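Local coordinates for protein putative N-acetylmuramoyl-L-alanine amidase,autolysin cwp6 (Peptoclostridium difficile, PDB 5J72) that probably cleaves the amide bond between N-acetylmuramic acid and L-alanine in peptidoglycan, acting as a zinc-dependent autolysin held at the cell wall by CWB2 domains, at residues A[246-250]-A[298-302]; A[256-262]-A[283-288]. All coordinates share one frame. Numbering follows the deposited sequence.

Contact 1 (A[246-250]-A[298-302]); sequences LLIAK and GTYNW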
ATOM      1  N   LEU A 246      -4.104 -11.152  20.416  1.00 23.71           N
ATOM      2  CA  LEU A 246      -3.423 -11.044  21.718  1.00 20.92           C
ATOM      3  C   LEU A 246      -2.406 -12.170  21.856  1.00 17.64           C
ATOM      4  O   LEU A 246      -1.273 -11.946  22.305  1.00 21.32           O
ATOM      5  CB  LEU A 246      -4.440 -11.189  22.986  1.00 20.88           C
ATOM      6  CG  LEU A 246      -3.683 -11.182  24.361  1.00 27.70           C
ATOM      7  CD1 LEU A 246      -2.876  -9.932  24.524  1.00 28.43           C
ATOM      8  CD2 LEU A 246      -4.733 -11.337  25.561  1.00 29.23           C
ATOM      9  N   LEU A 247      -2.790 -13.384  21.490  1.00 20.19           N
ATOM     10  CA  LEU A 247      -1.845 -14.526  21.658  1.00 22.00           C
ATOM     11  C   LEU A 247      -0.607 -14.348  20.748  1.00 20.52           C
ATOM     12  O   LEU A 247       0.506 -14.702  21.130  1.00 18.34           O
ATOM     13  CB  LEU A 247      -2.598 -15.810  21.307  1.00 25.18           C
ATOM     14  CG  LEU A 247      -3.696 -16.155  22.397  1.00 28.09           C
ATOM     15  CD1 LEU A 247      -4.624 -17.269  21.831  1.00 30.45           C
ATOM     16  CD2 LEU A 247      -2.959 -16.541  23.710  1.00 29.87           C
ATOM     17  N   ILE A 248      -0.807 -13.747  19.564  1.00 20.62           N
ATOM     18  CA  ILE A 248       0.346 -13.480  18.676  1.00 18.04           C
ATOM     19  C   ILE A 248       1.237 -12.437  19.324  1.00 20.74           C
ATOM     20  O   ILE A 248       2.462 -12.547  19.333  1.00 20.69           O
ATOM     21  CB  ILE A 248      -0.212 -12.993  17.347  1.00 20.73           C
ATOM     22  CG1 ILE A 248      -0.840 -14.209  16.593  1.00 23.45           C
ATOM     23  CG2 ILE A 248       0.914 -12.308  16.535  1.00 20.00           C
ATOM     24  CD1 ILE A 248      -1.594 -13.811  15.309  1.00 23.46           C
ATOM     25  N   ALA A 249       0.607 -11.409  19.911  1.00 21.01           N
ATOM     26  CA  ALA A 249       1.409 -10.384  20.575  1.00 19.91           C
ATOM     27  C   ALA A 249       2.232 -11.004  21.736  1.00 21.14           C
ATOM     28  O   ALA A 249       3.387 -10.608  21.953  1.00 20.77           O
ATOM     29  CB  ALA A 249       0.490  -9.242  21.092  1.00 20.33           C
ATOM     30  N   LYS A 250       1.631 -11.928  22.514  1.00 22.26           N
ATOM     31  CA  LYS A 250       2.412 -12.544  23.608  1.00 21.11           C
ATOM     32  C   LYS A 250       3.551 -13.401  23.047  1.00 20.89           C
ATOM     33  O   LYS A 250       4.628 -13.511  23.659  1.00 24.04           O
ATOM     34  CB  LYS A 250       1.481 -13.459  24.457  1.00 23.78           C
ATOM     35  CG  LYS A 250       0.457 -12.613  25.252  1.00 26.31           C
ATOM     36  CD  LYS A 250      -0.557 -13.591  25.975  1.00 28.80           C
ATOM     37  CE  LYS A 250      -1.580 -12.828  26.784  1.00 37.19           C
ATOM     38  NZ  LYS A 250      -2.332 -13.735  27.696  1.00 46.88           N
ATOM     39  N   GLY A 298      -9.138  -8.938  28.409  1.00 31.73           N
ATOM     40  CA  GLY A 298      -7.904  -9.706  28.480  1.00 32.45           C
ATOM     41  C   GLY A 298      -6.771  -8.956  27.795  1.00 28.78           C
ATOM     42  O   GLY A 298      -5.655  -8.889  28.321  1.00 29.91           O
ATOM     43  N   THR A 299      -7.054  -8.397  26.627  1.00 29.46           N
ATOM     44  CA  THR A 299      -6.024  -7.601  25.901  1.00 29.74           C
ATOM     45  C   THR A 299      -5.615  -6.407  26.730  1.00 27.84           C
ATOM     46  O   THR A 299      -4.419  -6.148  26.958  1.00 28.15           O
ATOM     47  CB  THR A 299      -6.621  -7.185  24.589  1.00 29.75           C
ATOM     48  OG1 THR A 299      -7.002  -8.394  23.916  1.00 29.68           O
ATOM     49  CG2 THR A 299      -5.640  -6.407  23.710  1.00 26.98           C
ATOM     50  N   TYR A 300      -6.631  -5.675  27.234  1.00 30.34           N
ATOM     51  CA  TYR A 300      -6.350  -4.503  28.070  1.00 27.63           C
ATOM     52  C   TYR A 300      -5.471  -4.860  29.253  1.00 28.70           C
ATOM     53  O   TYR A 300      -4.505  -4.150  29.550  1.00 30.15           O
ATOM     54  CB  TYR A 300      -7.696  -3.855  28.521  1.00 29.97           C
ATOM     55  CG  TYR A 300      -7.456  -2.625  29.375  1.00 33.72           C
ATOM     56  CD1 TYR A 300      -7.161  -1.399  28.792  1.00 34.78           C
ATOM     57  CD2 TYR A 300      -7.496  -2.699  30.767  1.00 37.73           C
ATOM     58  CE1 TYR A 300      -6.913  -0.261  29.575  1.00 31.57           C
ATOM     59  CE2 TYR A 300      -7.244  -1.576  31.563  1.00 34.31           C
ATOM     60  CZ  TYR A 300      -6.960  -0.359  30.964  1.00 35.77           C
ATOM     61  OH  TYR A 300      -6.744   0.753  31.762  1.00 33.05           O
ATOM     62  N   ASN A 301      -5.750  -5.994  29.964  1.00 30.48           N
ATOM     63  CA  ASN A 301      -4.915  -6.301  31.141  1.00 30.55           C
ATOM     64  C   ASN A 301      -3.490  -6.587  30.766  1.00 30.57           C
ATOM     65  O   ASN A 301      -2.574  -6.171  31.467  1.00 29.89           O
ATOM     66  CB  ASN A 301      -5.509  -7.528  31.964  1.00 33.18           C
ATOM     67  CG  ASN A 301      -6.879  -7.199  32.561  1.00 39.49           C
ATOM     68  OD1 ASN A 301      -7.105  -6.039  32.928  1.00 46.04           O
ATOM     69  ND2 ASN A 301      -7.873  -8.102  32.606  1.00 42.23           N
ATOM     70  N   TRP A 302      -3.268  -7.287  29.662  1.00 29.91           N
ATOM     71  CA  TRP A 302      -1.873  -7.584  29.257  1.00 27.34           C
ATOM     72  C   TRP A 302      -1.194  -6.290  28.768  1.00 25.71           C
ATOM     73  O   TRP A 302      -0.072  -6.004  29.187  1.00 26.75           O
ATOM     74  CB  TRP A 302      -1.939  -8.670  28.152  1.00 26.62           C
ATOM     75  CG  TRP A 302      -0.582  -9.144  27.716  1.00 25.69           C
ATOM     76  CD1 TRP A 302       0.229 -10.026  28.356  1.00 29.98           C
ATOM     77  CD2 TRP A 302       0.151  -8.701  26.563  1.00 29.04           C
ATOM     78  NE1 TRP A 302       1.412 -10.149  27.704  1.00 32.50           N
ATOM     79  CE2 TRP A 302       1.394  -9.356  26.584  1.00 32.56           C
ATOM     80  CE3 TRP A 302      -0.141  -7.820  25.494  1.00 30.38           C
ATOM     81  CZ2 TRP A 302       2.361  -9.163  25.587  1.00 30.19           C
ATOM     82  CZ3 TRP A 302       0.815  -7.630  24.510  1.00 26.06           C
ATOM     83  CH2 TRP A 302       2.056  -8.300  24.566  1.00 26.80           C
TER
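W302 reaches out from helix 297-306 and lays its indole along helix 241-253, meeting L246, A249 and K250, three residues spaced so that they share one side. Its t chi1 (-176°) carries the ring across the gap. The closest apolar approach is L246 CD1 to W302 CE3 at 3.6 Å, and A249 follows with its CB 3.8 Å from W302 CZ3 and its carbonyl O 3.7 Å from W302 CH2. L246 also leans on the start of the other segment: its CD2 lies 3.8 Å from G298 O and 3.9 Å from T299 N. The two helices run nearly the same way, 23° off parallel with axes 11.0 Å apart, as expected of neighbouring helices on one side of the parallel alpha/beta sheet of a CWB2 domain; A249 and T299 both touch I288 of strand 287-290, on the sheet the two helices pack against. This spacing leaves room for large side chains between the axes, and the backbones come nearest at L246 and T299, CA to CA 6.0 Å. Toward the partly exposed side, K250 runs extended and sets its CG over the W302 five-membered ring, a CH-pi contact of 3.8 Å to the centroid, 22° off the normal.

Contact 2 (A[256-262]-A[283-288]); sequences HDVNKIY and DQQPII
At the apolar centre, I261 (chi1 p) puts CG2 3.6 Å from I288 CG1 and 4.2 Å from P286 CG, while V258 CG1 packs 3.7 Å from P286 CD. Helices 241-253 and 297-306 close over this side. The extended segments, 61° apart end to end, pair in parallel as Y262 with I287 (CA to CA 4.7 Å): Y262 N donates to P286 O at 3.1 Å, and I288 N to Y262 O at 2.9 Å. These are the first and last strands of a beta-alpha-beta unit, whose helix 270-283 ends in a Schellman motif with Q284 at positive phi (phi/psi 55°/45°). Q285 (m, m) tucks in its amide: OE1 accepts from N259 N at 2.8 Å and K260 N at 3.1 Å, and NE2 donates to D257 O at 3.1 Å. H256 (chi1 p) donates from NE2 to Q284 O at 2.8 Å. Farther out, D283 OD2 (chi1 m) takes Y262 OH (chi1 m) at 2.5 Å and K260 NZ (t, t, p, t) in a salt bridge at 2.9 Å. Q285 and H256 thus satisfy backbone polar groups before these two strands begin to pair with each other, while D283 joins two side chains.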
ATOM      1  N   HIS A 256      11.215 -10.343  21.800  1.00 26.58           N
ATOM      2  CA  HIS A 256      11.732  -9.016  22.153  1.00 26.58           C
ATOM      3  C   HIS A 256      10.555  -8.256  22.745  1.00 26.84           C
ATOM      4  O   HIS A 256       9.406  -8.658  22.565  1.00 27.21           O
ATOM      5  CB  HIS A 256      12.329  -8.269  20.947  1.00 24.53           C
ATOM      6  CG  HIS A 256      11.398  -8.219  19.782  1.00 28.55           C
ATOM      7  ND1 HIS A 256      11.528  -9.074  18.706  1.00 29.17           N
ATOM      8  CD2 HIS A 256      10.321  -7.434  19.527  1.00 27.36           C
ATOM      9  CE1 HIS A 256      10.548  -8.818  17.854  1.00 30.53           C
ATOM     10  NE2 HIS A 256       9.802  -7.834  18.319  1.00 25.83           N
ATOM     11  N   ASP A 257      10.831  -7.156  23.434  1.00 26.11           N
ATOM     12  CA  ASP A 257       9.721  -6.481  24.083  1.00 27.89           C
ATOM     13  C   ASP A 257       8.677  -5.894  23.166  1.00 25.83           C
ATOM     14  O   ASP A 257       9.013  -5.238  22.177  1.00 27.95           O
ATOM     15  CB  ASP A 257      10.268  -5.304  24.948  1.00 33.40           C
ATOM     16  CG  ASP A 257      11.072  -5.747  26.182  1.00 43.94           C
ATOM     17  OD1 ASP A 257      11.795  -4.915  26.738  1.00 48.38           O
ATOM     18  OD2 ASP A 257      10.977  -6.937  26.567  1.00 44.60           O
ATOM     19  N   VAL A 258       7.437  -6.106  23.511  1.00 26.50           N
ATOM     20  CA  VAL A 258       6.377  -5.446  22.793  1.00 27.08           C
ATOM     21  C   VAL A 258       6.189  -4.059  23.455  1.00 31.15           C
ATOM     22  O   VAL A 258       5.828  -3.995  24.627  1.00 32.37           O
ATOM     23  CB  VAL A 258       5.093  -6.268  22.828  1.00 27.66           C
ATOM     24  CG1 VAL A 258       3.888  -5.407  22.411  1.00 29.99           C
ATOM     25  CG2 VAL A 258       5.240  -7.464  21.877  1.00 27.87           C
ATOM     26  N   ASN A 259       6.452  -2.969  22.726  1.00 29.06           N
ATOM     27  CA  ASN A 259       6.246  -1.645  23.317  1.00 30.85           C
ATOM     28  C   ASN A 259       5.492  -0.693  22.393  1.00 28.43           C
ATOM     29  O   ASN A 259       5.361   0.476  22.692  1.00 27.38           O
ATOM     30  CB  ASN A 259       7.564  -1.044  23.722  1.00 33.41           C
ATOM     31  CG  ASN A 259       8.524  -0.939  22.605  1.00 44.54           C
ATOM     32  OD1 ASN A 259       8.159  -1.017  21.416  1.00 47.61           O
ATOM     33  ND2 ASN A 259       9.805  -0.849  22.913  1.00 54.09           N
ATOM     34  N   LYS A 260       4.987  -1.201  21.279  1.00 24.36           N
ATOM     35  CA  LYS A 260       4.225  -0.392  20.341  1.00 24.08           C
ATOM     36  C   LYS A 260       3.102  -1.269  19.779  1.00 23.34           C
ATOM     37  O   LYS A 260       3.329  -2.471  19.554  1.00 24.17           O
ATOM     38  CB  LYS A 260       5.156   0.081  19.197  1.00 24.80           C
ATOM     39  CG  LYS A 260       4.394   0.411  17.918  1.00 32.86           C
ATOM     40  CD  LYS A 260       5.221   1.403  16.993  1.00 39.18           C
ATOM     41  CE  LYS A 260       6.695   1.176  16.981  1.00 40.98           C
ATOM     42  NZ  LYS A 260       7.362   1.946  15.844  1.00 38.35           N
ATOM     43  N   ILE A 261       1.900  -0.720  19.578  1.00 19.96           N
ATOM     44  CA  ILE A 261       0.850  -1.515  18.973  1.00 17.89           C
ATOM     45  C   ILE A 261       0.163  -0.706  17.873  1.00 23.06           C
ATOM     46  O   ILE A 261       0.124   0.518  17.900  1.00 21.66           O
ATOM     47  CB  ILE A 261      -0.217  -2.011  19.990  1.00 22.59           C
ATOM     48  CG1 ILE A 261      -0.894  -0.820  20.710  1.00 22.45           C
ATOM     49  CG2 ILE A 261       0.456  -2.978  20.996  1.00 21.52           C
ATOM     50  CD1 ILE A 261      -2.051  -1.318  21.614  1.00 21.60           C
ATOM     51  N   TYR A 262      -0.335  -1.421  16.872  1.00 18.91           N
ATOM     52  CA  TYR A 262      -1.082  -0.845  15.790  1.00 19.01           C
ATOM     53  C   TYR A 262      -2.439  -1.460  15.967  1.00 18.84           C
ATOM     54  O   TYR A 262      -2.585  -2.656  15.822  1.00 20.60           O
ATOM     55  CB  TYR A 262      -0.484  -1.266  14.419  1.00 17.33           C
ATOM     56  CG  TYR A 262       0.885  -0.636  14.197  1.00 18.09           C
ATOM     57  CD1 TYR A 262       1.006   0.653  13.691  1.00 17.28           C
ATOM     58  CD2 TYR A 262       2.046  -1.328  14.494  1.00 17.99           C
ATOM     59  CE1 TYR A 262       2.242   1.230  13.464  1.00 18.13           C
ATOM     60  CE2 TYR A 262       3.308  -0.746  14.299  1.00 18.20           C
ATOM     61  CZ  TYR A 262       3.392   0.537  13.777  1.00 18.38           C
ATOM     62  OH  TYR A 262       4.589   1.163  13.595  1.00 22.88           O
ATOM     63  N   ASP A 283       8.526  -3.367  11.877  1.00 20.74           N
ATOM     64  CA  ASP A 283       8.826  -3.009  13.271  1.00 21.26           C
ATOM     65  C   ASP A 283       8.820  -4.240  14.180  1.00 19.98           C
ATOM     66  O   ASP A 283       9.318  -4.158  15.277  1.00 19.10           O
ATOM     67  CB  ASP A 283       7.730  -2.098  13.820  1.00 20.95           C
ATOM     68  CG  ASP A 283       7.736  -0.677  13.236  1.00 31.29           C
ATOM     69  OD1 ASP A 283       8.613  -0.378  12.380  1.00 26.59           O
ATOM     70  OD2 ASP A 283       6.870   0.134  13.649  1.00 30.72           O
ATOM     71  N   GLN A 284       8.233  -5.378  13.705  1.00 17.24           N
ATOM     72  CA  GLN A 284       8.063  -6.593  14.544  1.00 21.56           C
ATOM     73  C   GLN A 284       7.315  -6.222  15.797  1.00 22.21           C
ATOM     74  O   GLN A 284       7.702  -6.630  16.916  1.00 20.74           O
ATOM     75  CB  GLN A 284       9.435  -7.247  14.901  1.00 18.41           C
ATOM     76  CG  GLN A 284      10.150  -7.592  13.602  1.00 20.01           C
ATOM     77  CD  GLN A 284      11.479  -8.315  13.833  1.00 26.83           C
ATOM     78  OE1 GLN A 284      11.713  -8.901  14.875  1.00 27.56           O
ATOM     79  NE2 GLN A 284      12.350  -8.295  12.829  1.00 27.58           N
ATOM     80  N   GLN A 285       6.252  -5.433  15.635  1.00 18.46           N
ATOM     81  CA  GLN A 285       5.419  -5.050  16.803  1.00 19.24           C
ATOM     82  C   GLN A 285       4.035  -5.472  16.378  1.00 19.75           C
ATOM     83  O   GLN A 285       3.639  -5.435  15.192  1.00 20.77           O
ATOM     84  CB  GLN A 285       5.581  -3.565  17.170  1.00 18.83           C
ATOM     85  CG  GLN A 285       7.002  -3.280  17.652  1.00 24.54           C
ATOM     86  CD  GLN A 285       7.245  -3.764  19.081  1.00 23.87           C
ATOM     87  OE1 GLN A 285       6.387  -3.673  19.966  1.00 24.28           O
ATOM     88  NE2 GLN A 285       8.414  -4.330  19.310  1.00 24.71           N
ATOM     89  N   PRO A 286       3.216  -5.917  17.333  1.00 19.73           N
ATOM     90  CA  PRO A 286       1.895  -6.403  16.936  1.00 17.79           C
ATOM     91  C   PRO A 286       0.761  -5.501  16.480  1.00 20.73           C
ATOM     92  O   PRO A 286       0.668  -4.331  16.818  1.00 18.72           O
ATOM     93  CB  PRO A 286       1.434  -7.172  18.177  1.00 22.25           C
ATOM     94  CG  PRO A 286       2.141  -6.503  19.333  1.00 22.62           C
ATOM     95  CD  PRO A 286       3.363  -5.775  18.797  1.00 20.41           C
ATOM     96  N   ILE A 287      -0.111  -6.140  15.713  1.00 16.86           N
ATOM     97  CA  ILE A 287      -1.393  -5.544  15.319  1.00 19.16           C
ATOM     98  C   ILE A 287      -2.383  -6.100  16.367  1.00 22.23           C
ATOM     99  O   ILE A 287      -2.496  -7.323  16.551  1.00 20.38           O
ATOM    100  CB  ILE A 287      -1.842  -5.989  13.910  1.00 19.01           C
ATOM    101  CG1 ILE A 287      -0.866  -5.418  12.826  1.00 18.17           C
ATOM    102  CG2 ILE A 287      -3.300  -5.491  13.662  1.00 20.39           C
ATOM    103  CD1 ILE A 287      -1.131  -6.158  11.445  1.00 19.56           C
ATOM    104  N   ILE A 288      -3.049  -5.191  17.087  1.00 20.82           N
ATOM    105  CA  ILE A 288      -3.970  -5.596  18.140  1.00 22.20           C
ATOM    106  C   ILE A 288      -5.336  -5.346  17.594  1.00 23.74           C
ATOM    107  O   ILE A 288      -5.651  -4.229  17.162  1.00 22.89           O
ATOM    108  CB  ILE A 288      -3.692  -4.747  19.394  1.00 22.02           C
ATOM    109  CG1 ILE A 288      -2.317  -5.126  20.040  1.00 23.48           C
ATOM    110  CG2 ILE A 288      -4.869  -4.940  20.405  1.00 23.29           C
ATOM    111  CD1 ILE A 288      -2.272  -6.562  20.672  1.00 20.87           C
TER

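In the fold
Contact 2 is nested inside the loop of chain that contact 1 closes, and both belong to one CWB2 domain. Helix 241-253 leads into strand 260-265, and strand 287-290 leads into helix 297-306, so contact 1 joins the helices flanking the two strands that contact 2 pairs. They touch directly: A249 packs on V258, P286 and I288, and T299 on I288, so that the packing of the two contacts runs together between helices and sheet. Both are partly buried, but their chemistry differs. Between the helices it is packing around an indole, open to the surface beside K250; between the strand starts, backbone pairing, the hydrogen bonds of the Q285 amide and a salt bridge are added to the apolar packing.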